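Local coordinates for amine oxidase domain-containing protein (Pyrococcus furiosus, PDB 3NRN) that binds AMP in a Rossmann-type nucleotide-binding fold and is probably a flavin-dependent oxidoreductase of the amine oxidase family, its substrate unknown, at residues M34-L42 against I184-I192; V241-R250 against Y257-E265. All blocks are in the same frame, centred on the assembly; numbering follows the deposited sequence.

Interaction 1: residues M34-L42 against I184-I192; sequences MIGGRFTNL and IRGGCKAVI. With AMP (adenosine monophosphate), chain B.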
loop_
_atom_site.group_PDB
_atom_site.type_symbol
_atom_site.label_atom_id
_atom_site.label_comp_id
_atom_site.label_asym_id
_atom_site.label_seq_id
_atom_site.Cartn_x
_atom_site.Cartn_y
_atom_site.Cartn_z
HETATM N N MSE A 34 -1.251 16.609 11.637
HETATM C CA MSE A 34 -1.308 16.569 10.181
HETATM C C MSE A 34 -2.016 15.309 9.682
HETATM O O MSE A 34 -1.982 14.266 10.329
HETATM C CB MSE A 34 0.108 16.631 9.588
HETATM C CG MSE A 34 0.788 15.271 9.405
HETATM SE SE MSE A 34 2.418 15.376 8.604
HETATM C CE MSE A 34 1.957 15.845 6.915
ATOM N N ILE A 35 -2.654 15.414 8.523
ATOM C CA ILE A 35 -3.373 14.291 7.931
ATOM C C ILE A 35 -2.494 13.584 6.905
ATOM O O ILE A 35 -1.447 14.098 6.523
ATOM C CB ILE A 35 -4.667 14.773 7.231
ATOM C CG1 ILE A 35 -4.324 15.768 6.117
ATOM C CG2 ILE A 35 -5.590 15.429 8.243
ATOM C CD1 ILE A 35 -5.534 16.272 5.340
ATOM N N GLY A 36 -2.913 12.396 6.474
ATOM C CA GLY A 36 -2.146 11.676 5.471
ATOM C C GLY A 36 -1.517 10.376 5.929
ATOM O O GLY A 36 -1.229 9.498 5.110
ATOM N N GLY A 37 -1.293 10.260 7.234
ATOM C CA GLY A 37 -0.699 9.059 7.787
ATOM C C GLY A 37 0.567 8.617 7.077
ATOM O O GLY A 37 1.519 9.382 6.935
ATOM N N ARG A 38 0.572 7.375 6.609
ATOM C CA ARG A 38 1.732 6.834 5.923
ATOM C C ARG A 38 1.670 6.976 4.409
ATOM O O ARG A 38 2.347 6.251 3.679
ATOM C CB ARG A 38 1.927 5.367 6.313
ATOM C CG ARG A 38 2.115 5.168 7.819
ATOM C CD ARG A 38 2.803 3.851 8.122
ATOM N NE ARG A 38 2.123 2.726 7.493
ATOM C CZ ARG A 38 0.931 2.274 7.858
ATOM N NH1 ARG A 38 0.289 2.849 8.856
ATOM N NH2 ARG A 38 0.375 1.257 7.215
ATOM N N PHE A 39 0.866 7.921 3.940
ATOM C CA PHE A 39 0.743 8.158 2.512
ATOM C C PHE A 39 0.789 9.656 2.207
ATOM O O PHE A 39 -0.114 10.193 1.575
ATOM C CB PHE A 39 -0.567 7.568 1.983
ATOM C CG PHE A 39 -0.629 7.476 0.486
ATOM C CD1 PHE A 39 0.109 6.511 -0.193
ATOM C CD2 PHE A 39 -1.430 8.349 -0.249
ATOM C CE1 PHE A 39 0.050 6.412 -1.579
ATOM C CE2 PHE A 39 -1.493 8.261 -1.637
ATOM C CZ PHE A 39 -0.752 7.288 -2.302
ATOM N N THR A 40 1.837 10.331 2.671
ATOM C CA THR A 40 1.991 11.758 2.408
ATOM C C THR A 40 3.479 12.102 2.256
ATOM O O THR A 40 4.326 11.203 2.246
ATOM C CB THR A 40 1.337 12.609 3.526
ATOM O OG1 THR A 40 1.263 13.972 3.099
ATOM C CG2 THR A 40 2.131 12.532 4.816
ATOM N N ASN A 41 3.807 13.384 2.135
ATOM C CA ASN A 41 5.203 13.775 1.941
ATOM C C ASN A 41 6.009 14.092 3.191
ATOM O O ASN A 41 5.472 14.517 4.217
ATOM C CB ASN A 41 5.280 14.959 0.979
ATOM C CG ASN A 41 4.905 14.577 -0.432
ATOM O OD1 ASN A 41 4.339 13.508 -0.666
ATOM N ND2 ASN A 41 5.206 15.454 -1.385
ATOM N N LEU A 42 7.314 13.874 3.083
ATOM C CA LEU A 42 8.236 14.133 4.174
ATOM C C LEU A 42 9.397 14.983 3.665
ATOM O O LEU A 42 10.384 14.452 3.155
ATOM C CB LEU A 42 8.778 12.815 4.737
ATOM C CG LEU A 42 9.840 12.932 5.838
ATOM C CD1 LEU A 42 9.220 13.495 7.118
ATOM C CD2 LEU A 42 10.443 11.565 6.100
ATOM N N ILE A 184 3.286 9.296 -9.043
ATOM C CA ILE A 184 2.350 10.371 -8.757
ATOM C C ILE A 184 3.027 11.742 -8.759
ATOM O O ILE A 184 3.920 11.997 -7.954
ATOM C CB ILE A 184 1.718 10.187 -7.363
ATOM C CG1 ILE A 184 1.290 8.730 -7.163
ATOM C CG2 ILE A 184 0.536 11.123 -7.212
ATOM C CD1 ILE A 184 0.866 8.426 -5.757
ATOM N N ARG A 185 2.601 12.632 -9.645
ATOM C CA ARG A 185 3.199 13.962 -9.663
ATOM C C ARG A 185 2.834 14.620 -8.343
ATOM O O ARG A 185 1.673 14.568 -7.910
ATOM C CB ARG A 185 2.663 14.794 -10.834
ATOM C CG ARG A 185 3.197 16.227 -10.875
ATOM C CD ARG A 185 2.890 16.890 -12.216
ATOM N NE ARG A 185 3.673 16.297 -13.298
ATOM C CZ ARG A 185 4.986 16.460 -13.440
ATOM N NH1 ARG A 185 5.663 17.207 -12.574
ATOM N NH2 ARG A 185 5.627 15.864 -14.436
ATOM N N GLY A 186 3.831 15.216 -7.693
ATOM C CA GLY A 186 3.594 15.862 -6.416
ATOM C C GLY A 186 3.759 14.903 -5.251
ATOM O O GLY A 186 3.653 15.302 -4.094
ATOM N N GLY A 187 4.023 13.635 -5.551
ATOM C CA GLY A 187 4.198 12.652 -4.496
ATOM C C GLY A 187 2.878 12.219 -3.885
ATOM O O GLY A 187 1.811 12.610 -4.362
ATOM N N CYS A 188 2.945 11.415 -2.827
ATOM C CA CYS A 188 1.745 10.929 -2.154
ATOM C C CYS A 188 0.849 12.067 -1.666
ATOM O O CYS A 188 -0.375 11.953 -1.691
ATOM C CB CYS A 188 2.118 10.046 -0.956
ATOM S SG CYS A 188 2.977 8.504 -1.363
ATOM N N LYS A 189 1.456 13.158 -1.212
ATOM C CA LYS A 189 0.685 14.291 -0.704
ATOM C C LYS A 189 -0.332 14.839 -1.705
ATOM O O LYS A 189 -1.362 15.402 -1.308
ATOM C CB LYS A 189 1.622 15.418 -0.258
ATOM C CG LYS A 189 0.921 16.512 0.562
ATOM C CD LYS A 189 1.929 17.478 1.196
ATOM C CE LYS A 189 1.239 18.558 2.032
ATOM N NZ LYS A 189 0.272 19.349 1.217
ATOM N N ALA A 190 -0.053 14.675 -2.996
ATOM C CA ALA A 190 -0.964 15.175 -4.024
ATOM C C ALA A 190 -2.336 14.536 -3.839
ATOM O O ALA A 190 -3.367 15.190 -3.963
ATOM C CB ALA A 190 -0.424 14.859 -5.412
ATOM N N VAL A 191 -2.339 13.251 -3.522
ATOM C CA VAL A 191 -3.587 12.539 -3.314
ATOM C C VAL A 191 -4.289 13.028 -2.049
ATOM O O VAL A 191 -5.502 13.256 -2.033
ATOM C CB VAL A 191 -3.314 11.035 -3.203
ATOM C CG1 VAL A 191 -4.565 10.301 -2.748
ATOM C CG2 VAL A 191 -2.848 10.515 -4.552
ATOM N N ILE A 192 -3.511 13.187 -0.989
ATOM C CA ILE A 192 -4.038 13.633 0.283
ATOM C C ILE A 192 -4.682 15.010 0.167
ATOM O O ILE A 192 -5.768 15.235 0.700
ATOM C CB ILE A 192 -2.924 13.690 1.343
ATOM C CG1 ILE A 192 -2.256 12.313 1.473
ATOM C CG2 ILE A 192 -3.497 14.172 2.665
ATOM C CD1 ILE A 192 -3.195 11.176 1.860
HETATM P P AMP B . -2.359 5.151 8.333
HETATM O O1P AMP B . -3.682 4.508 7.972
HETATM O O2P AMP B . -1.603 4.241 9.298
HETATM O O3P AMP B . -1.605 5.695 7.184
HETATM O "O5'" AMP B . -2.909 6.344 9.246
HETATM C "C5'" AMP B . -3.893 6.065 10.248
HETATM C "C4'" AMP B . -4.093 7.423 10.908
HETATM O "O4'" AMP B . -4.738 7.301 12.179
HETATM C "C3'" AMP B . -2.810 8.201 11.150
HETATM O "O3'" AMP B . -3.037 9.467 10.498
HETATM C "C2'" AMP B . -2.758 8.312 12.689
HETATM O "O2'" AMP B . -2.151 9.507 13.221
HETATM C "C1'" AMP B . -4.239 8.291 13.018
HETATM N N9 AMP B . -4.582 7.738 14.344
HETATM C C8 AMP B . -4.029 6.664 14.966
HETATM N N7 AMP B . -4.682 6.424 16.133
HETATM C C5 AMP B . -5.696 7.297 16.213
HETATM C C6 AMP B . -6.745 7.566 17.206
HETATM N N6 AMP B . -6.794 6.795 18.328
HETATM N N1 AMP B . -7.607 8.573 16.924
HETATM C C2 AMP B . -7.533 9.291 15.750
HETATM N N3 AMP B . -6.559 9.140 14.816
HETATM C C4 AMP B . -5.640 8.167 15.025
#
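The phosphate-binding loop of the AMP pocket packs against the start of a helix, through Phe39 and Asn41 of 34-42 and Cys188, Lys189 and Ile192 of 184-192. This glycine-rich loop, which follows the second strand of the Rossmann-type domain, makes a type II' turn from Gly36 to Phe39. On its ligand side the backbone N of Arg38 donates an almost straight hydrogen bond to AMP O3P (2.8 Å, 172°), and Asp379 pairs with the Arg38 guanidinium.

With CG anti to the backbone N (chi1 -166°), the Phe39 ring reaches the helix. Cys188 lies over one face: its CB stands 3.9 Å from the centroid of the Phe39 ring, close to the normal, a CH-pi contact, while Cys188 SG, shifted toward the rim, comes within 3.6 Å of Phe39 CE1, a sulfur-aromatic contact. Val191 CB and Ile192 CD1 meet the same ring at its edge, and Ile184 CD1 approaches CZ. Ile192 CG2 packs against Ile35 CG1 at 3.9 Å, the two side chains running in opposite directions.

Farther along, the buried Asn41 amide bridges the end of the 184-187 turn and the first turn of the helix. Lys189 N donates to Asn41 OD1 (3.0 Å, 162°) from well above the carbonyl plane, and Asn41 ND2 gives a hydrogen to Gly186 O at 3.1 Å. Gln48 is a second acceptor for ND2, so both ends of the amide are satisfied and its rotation is fixed. The aliphatic part of Lys189 runs beside Thr40, with OG1 of Thr40 3.6 Å from Lys189 CG, and its ammonium pairs with Asp193.

Leu10 and Leu13 of helix 10-21 extend the apolar cluster, touching Phe39, Val191 and Ile192, while Asn41 begins strand 41-44, which pairs with 47-50 in an antiparallel hairpin.

Interaction 2: residues V241-R250 against Y257-E265; sequences VRETVKLIGR and YLKQVDSIE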
loop_
_atom_site.group_PDB
_atom_site.type_symbol
_atom_site.label_atom_id
_atom_site.label_comp_id
_atom_site.label_asym_id
_atom_site.label_seq_id
_atom_site.Cartn_x
_atom_site.Cartn_y
_atom_site.Cartn_z
ATOM N N VAL A 241 -6.971 -3.226 12.832
ATOM C CA VAL A 241 -7.808 -4.146 13.598
ATOM C C VAL A 241 -7.560 -4.193 15.098
ATOM O O VAL A 241 -8.503 -4.098 15.889
ATOM C CB VAL A 241 -7.694 -5.587 13.044
ATOM C CG1 VAL A 241 -8.465 -6.542 13.932
ATOM C CG2 VAL A 241 -8.244 -5.640 11.631
ATOM N N ARG A 242 -6.299 -4.333 15.488
ATOM C CA ARG A 242 -5.941 -4.411 16.898
ATOM C C ARG A 242 -6.333 -3.177 17.698
ATOM O O ARG A 242 -6.932 -3.291 18.762
ATOM C CB ARG A 242 -4.441 -4.671 17.043
ATOM C CG ARG A 242 -3.974 -4.780 18.485
ATOM C CD ARG A 242 -2.595 -5.417 18.588
ATOM N NE ARG A 242 -2.557 -6.738 17.965
ATOM C CZ ARG A 242 -1.549 -7.597 18.086
ATOM N NH1 ARG A 242 -0.485 -7.280 18.812
ATOM N NH2 ARG A 242 -1.602 -8.776 17.482
ATOM N N GLU A 243 -5.998 -1.995 17.195
ATOM C CA GLU A 243 -6.341 -0.766 17.907
ATOM C C GLU A 243 -7.857 -0.546 17.940
ATOM O O GLU A 243 -8.408 -0.104 18.945
ATOM C CB GLU A 243 -5.657 0.431 17.245
ATOM C CG GLU A 243 -5.783 1.730 18.026
ATOM C CD GLU A 243 -5.219 1.630 19.435
ATOM O OE1 GLU A 243 -4.138 1.024 19.608
ATOM O OE2 GLU A 243 -5.854 2.168 20.366
ATOM N N THR A 244 -8.531 -0.863 16.838
ATOM C CA THR A 244 -9.976 -0.684 16.768
ATOM C C THR A 244 -10.688 -1.587 17.782
ATOM O O THR A 244 -11.678 -1.185 18.384
ATOM C CB THR A 244 -10.491 -0.959 15.349
ATOM O OG1 THR A 244 -9.822 -0.086 14.429
ATOM C CG2 THR A 244 -11.977 -0.705 15.261
ATOM N N VAL A 245 -10.174 -2.800 17.969
ATOM C CA VAL A 245 -10.742 -3.729 18.942
ATOM C C VAL A 245 -10.590 -3.089 20.331
ATOM O O VAL A 245 -11.513 -3.105 21.148
ATOM C CB VAL A 245 -10.000 -5.098 18.904
ATOM C CG1 VAL A 245 -10.298 -5.902 20.166
ATOM C CG2 VAL A 245 -10.435 -5.888 17.678
ATOM N N LYS A 246 -9.425 -2.499 20.581
ATOM C CA LYS A 246 -9.162 -1.837 21.859
ATOM C C LYS A 246 -10.074 -0.626 22.098
ATOM O O LYS A 246 -10.523 -0.388 23.222
ATOM C CB LYS A 246 -7.698 -1.391 21.930
ATOM C CG LYS A 246 -7.374 -0.568 23.167
ATOM C CD LYS A 246 -5.988 0.053 23.094
ATOM C CE LYS A 246 -5.703 0.900 24.328
ATOM N NZ LYS A 246 -4.364 1.551 24.270
ATOM N N LEU A 247 -10.352 0.144 21.049
ATOM C CA LEU A 247 -11.203 1.324 21.195
ATOM C C LEU A 247 -12.650 0.952 21.444
ATOM O O LEU A 247 -13.383 1.654 22.143
ATOM C CB LEU A 247 -11.115 2.208 19.945
ATOM C CG LEU A 247 -9.773 2.914 19.714
ATOM C CD1 LEU A 247 -9.818 3.687 18.406
ATOM C CD2 LEU A 247 -9.474 3.863 20.878
ATOM N N ILE A 248 -13.059 -0.167 20.863
ATOM C CA ILE A 248 -14.420 -0.644 21.011
ATOM C C ILE A 248 -14.590 -1.409 22.313
ATOM O O ILE A 248 -15.574 -1.221 23.027
ATOM C CB ILE A 248 -14.799 -1.568 19.836
ATOM C CG1 ILE A 248 -15.010 -0.730 18.570
ATOM C CG2 ILE A 248 -16.030 -2.380 20.196
ATOM C CD1 ILE A 248 -15.180 -1.545 17.312
ATOM N N GLY A 249 -13.621 -2.270 22.610
ATOM C CA GLY A 249 -13.682 -3.084 23.813
ATOM C C GLY A 249 -13.696 -4.551 23.427
ATOM O O GLY A 249 -14.538 -5.000 22.638
ATOM N N ARG A 250 -12.758 -5.300 23.990
ATOM C CA ARG A 250 -12.611 -6.725 23.717
ATOM C C ARG A 250 -13.853 -7.587 23.931
ATOM O O ARG A 250 -14.057 -8.564 23.212
ATOM C CB ARG A 250 -11.466 -7.293 24.559
ATOM C CG ARG A 250 -10.112 -6.679 24.264
ATOM C CD ARG A 250 -9.051 -7.241 25.218
ATOM N NE ARG A 250 -8.780 -8.666 25.017
ATOM C CZ ARG A 250 -8.034 -9.157 24.034
ATOM N NH1 ARG A 250 -7.473 -8.346 23.144
ATOM N NH2 ARG A 250 -7.834 -10.461 23.946
ATOM N N TYR A 257 -11.924 -14.795 17.708
ATOM C CA TYR A 257 -11.564 -13.641 16.890
ATOM C C TYR A 257 -10.458 -12.859 17.604
ATOM O O TYR A 257 -9.486 -12.418 16.984
ATOM C CB TYR A 257 -12.768 -12.721 16.649
ATOM C CG TYR A 257 -12.424 -11.585 15.707
ATOM C CD1 TYR A 257 -12.147 -11.834 14.359
ATOM C CD2 TYR A 257 -12.306 -10.275 16.169
ATOM C CE1 TYR A 257 -11.755 -10.810 13.497
ATOM C CE2 TYR A 257 -11.915 -9.244 15.312
ATOM C CZ TYR A 257 -11.638 -9.519 13.981
ATOM O OH TYR A 257 -11.218 -8.509 13.139
ATOM N N LEU A 258 -10.626 -12.681 18.912
ATOM C CA LEU A 258 -9.636 -11.991 19.736
ATOM C C LEU A 258 -8.305 -12.743 19.682
ATOM O O LEU A 258 -7.234 -12.149 19.816
ATOM C CB LEU A 258 -10.112 -11.922 21.189
ATOM C CG LEU A 258 -11.293 -10.981 21.431
ATOM C CD1 LEU A 258 -11.804 -11.115 22.868
ATOM C CD2 LEU A 258 -10.829 -9.552 21.140
ATOM N N LYS A 259 -8.385 -14.058 19.502
ATOM C CA LYS A 259 -7.198 -14.898 19.421
ATOM C C LYS A 259 -6.435 -14.551 18.151
ATOM O O LYS A 259 -5.216 -14.382 18.167
ATOM C CB LYS A 259 -7.598 -16.378 19.389
ATOM C CG LYS A 259 -6.412 -17.336 19.358
ATOM C CD LYS A 259 -6.864 -18.791 19.309
ATOM C CE LYS A 259 -5.676 -19.742 19.345
ATOM N NZ LYS A 259 -4.730 -19.514 18.218
ATOM N N GLN A 260 -7.172 -14.450 17.048
ATOM C CA GLN A 260 -6.590 -14.117 15.757
ATOM C C GLN A 260 -5.983 -12.712 15.762
ATOM O O GLN A 260 -4.893 -12.497 15.227
ATOM C CB GLN A 260 -7.660 -14.219 14.667
ATOM C CG GLN A 260 -7.207 -13.703 13.324
ATOM C CD GLN A 260 -8.282 -13.805 12.265
ATOM O OE1 GLN A 260 -8.594 -14.893 11.784
ATOM N NE2 GLN A 260 -8.860 -12.667 11.898
ATOM N N VAL A 261 -6.688 -11.764 16.375
ATOM C CA VAL A 261 -6.216 -10.382 16.439
ATOM C C VAL A 261 -4.965 -10.247 17.300
ATOM O O VAL A 261 -4.052 -9.494 16.967
ATOM C CB VAL A 261 -7.302 -9.431 17.011
ATOM C CG1 VAL A 261 -6.712 -8.045 17.234
ATOM C CG2 VAL A 261 -8.486 -9.349 16.055
ATOM N N ASP A 262 -4.927 -10.967 18.414
ATOM C CA ASP A 262 -3.772 -10.903 19.295
ATOM C C ASP A 262 -2.581 -11.613 18.657
ATOM O O ASP A 262 -1.444 -11.446 19.089
ATOM C CB ASP A 262 -4.086 -11.548 20.651
ATOM C CG ASP A 262 -5.185 -10.819 21.409
ATOM O OD1 ASP A 262 -5.284 -9.581 21.274
ATOM O OD2 ASP A 262 -5.938 -11.482 22.154
ATOM N N SER A 263 -2.851 -12.397 17.621
ATOM C CA SER A 263 -1.809 -13.147 16.931
ATOM C C SER A 263 -1.234 -12.420 15.722
ATOM O O SER A 263 -0.347 -12.944 15.049
ATOM C CB SER A 263 -2.359 -14.499 16.484
ATOM O OG SER A 263 -2.763 -15.268 17.601
ATOM N N ILE A 264 -1.744 -11.226 15.438
ATOM C CA ILE A 264 -1.263 -10.456 14.300
ATOM C C ILE A 264 0.120 -9.888 14.578
ATOM O O ILE A 264 0.330 -9.197 15.575
ATOM C CB ILE A 264 -2.206 -9.284 13.965
ATOM C CG1 ILE A 264 -3.594 -9.816 13.603
ATOM C CG2 ILE A 264 -1.633 -8.472 12.806
ATOM C CD1 ILE A 264 -4.612 -8.731 13.300
ATOM N N GLU A 265 1.061 -10.188 13.692
ATOM C CA GLU A 265 2.429 -9.705 13.820
ATOM C C GLU A 265 2.788 -8.977 12.534
ATOM O O GLU A 265 3.008 -9.605 11.499
ATOM C CB GLU A 265 3.380 -10.877 14.043
ATOM C CG GLU A 265 3.098 -11.666 15.307
ATOM C CD GLU A 265 3.954 -12.915 15.417
ATOM O OE1 GLU A 265 3.902 -13.753 14.490
ATOM O OE2 GLU A 265 4.677 -13.063 16.426
#
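Val241 and Arg242 meet Val261 where helices 241-248 and 257-262 pass at a closest axial approach of 10.1 Å, their directions 132° apart. They are two consecutive helices joined by a short connection and running nearer antiparallel than parallel, following strand 234-237 of the parallel Rossmann-type sheet. Gly249, with positive phi, ends the first helix and sends the chain into the connection.

Valines form the middle of the interface. Val241 CG1 touches both Val261 CG2 and Tyr257 OH, each at 3.5 Å. One turn on from Val241, Val245 places CG2 at the edge of the Tyr257 ring, and Val245 CG1 meets Leu258 CD2 at 3.8 Å. Elsewhere on helix 241-248, Leu247 and Ile248 rest on Ile215 and Thr244 on Val376. Tyr257 also packs on Ile367 and Trp369.

Two arginines, from the start of helix 241-248 and from just beyond its end, reach residues near the C-terminal end of helix 257-262. Arg242, extended at first and bent at chi3 (-57°), swings its guanidinium over that end. NH2 donates to Val261 O at 2.6 Å, in the carbonyl plane and on a lone pair; NE adds a weak bond to the same oxygen. Val261 O also accepts from Ile264 N, and the positive group at this helix terminus would be expected to interact favourably with the helix dipole.

Arg250 comes from just beyond the first helix. Leu258 CD2 lies 4.0 Å above the plane of the Arg250 guanidinium, over its centre. The charge is met end-on by Asp262, with guanidinium and carboxylate planes only 15° apart: Arg250 NH1 reaches Asp262 OD1 at 3.1 Å and NH2 reaches OD2 at 2.8 Å, both oxygens using their syn lone pairs.

Interactions 1 and 2 follow one another along the chain without touching: their centres lie 28 Å apart and their nearest atoms about 10 Å. What relates them is the nucleotide pocket. Segment 34-42 forms part of its wall and binds the AMP phosphate directly; Glu30 and Val212 also hydrogen-bond to AMP. Segment 241-250 begins just past Asn238 and Val239, which also line the pocket, but its Arg242 side chain stays about 11 Å from AMP, and Ile264 is about as far from the Arg38 side chain. Interaction 1 is largely buried and interaction 2 is only partly so, with its charged groups at the surface.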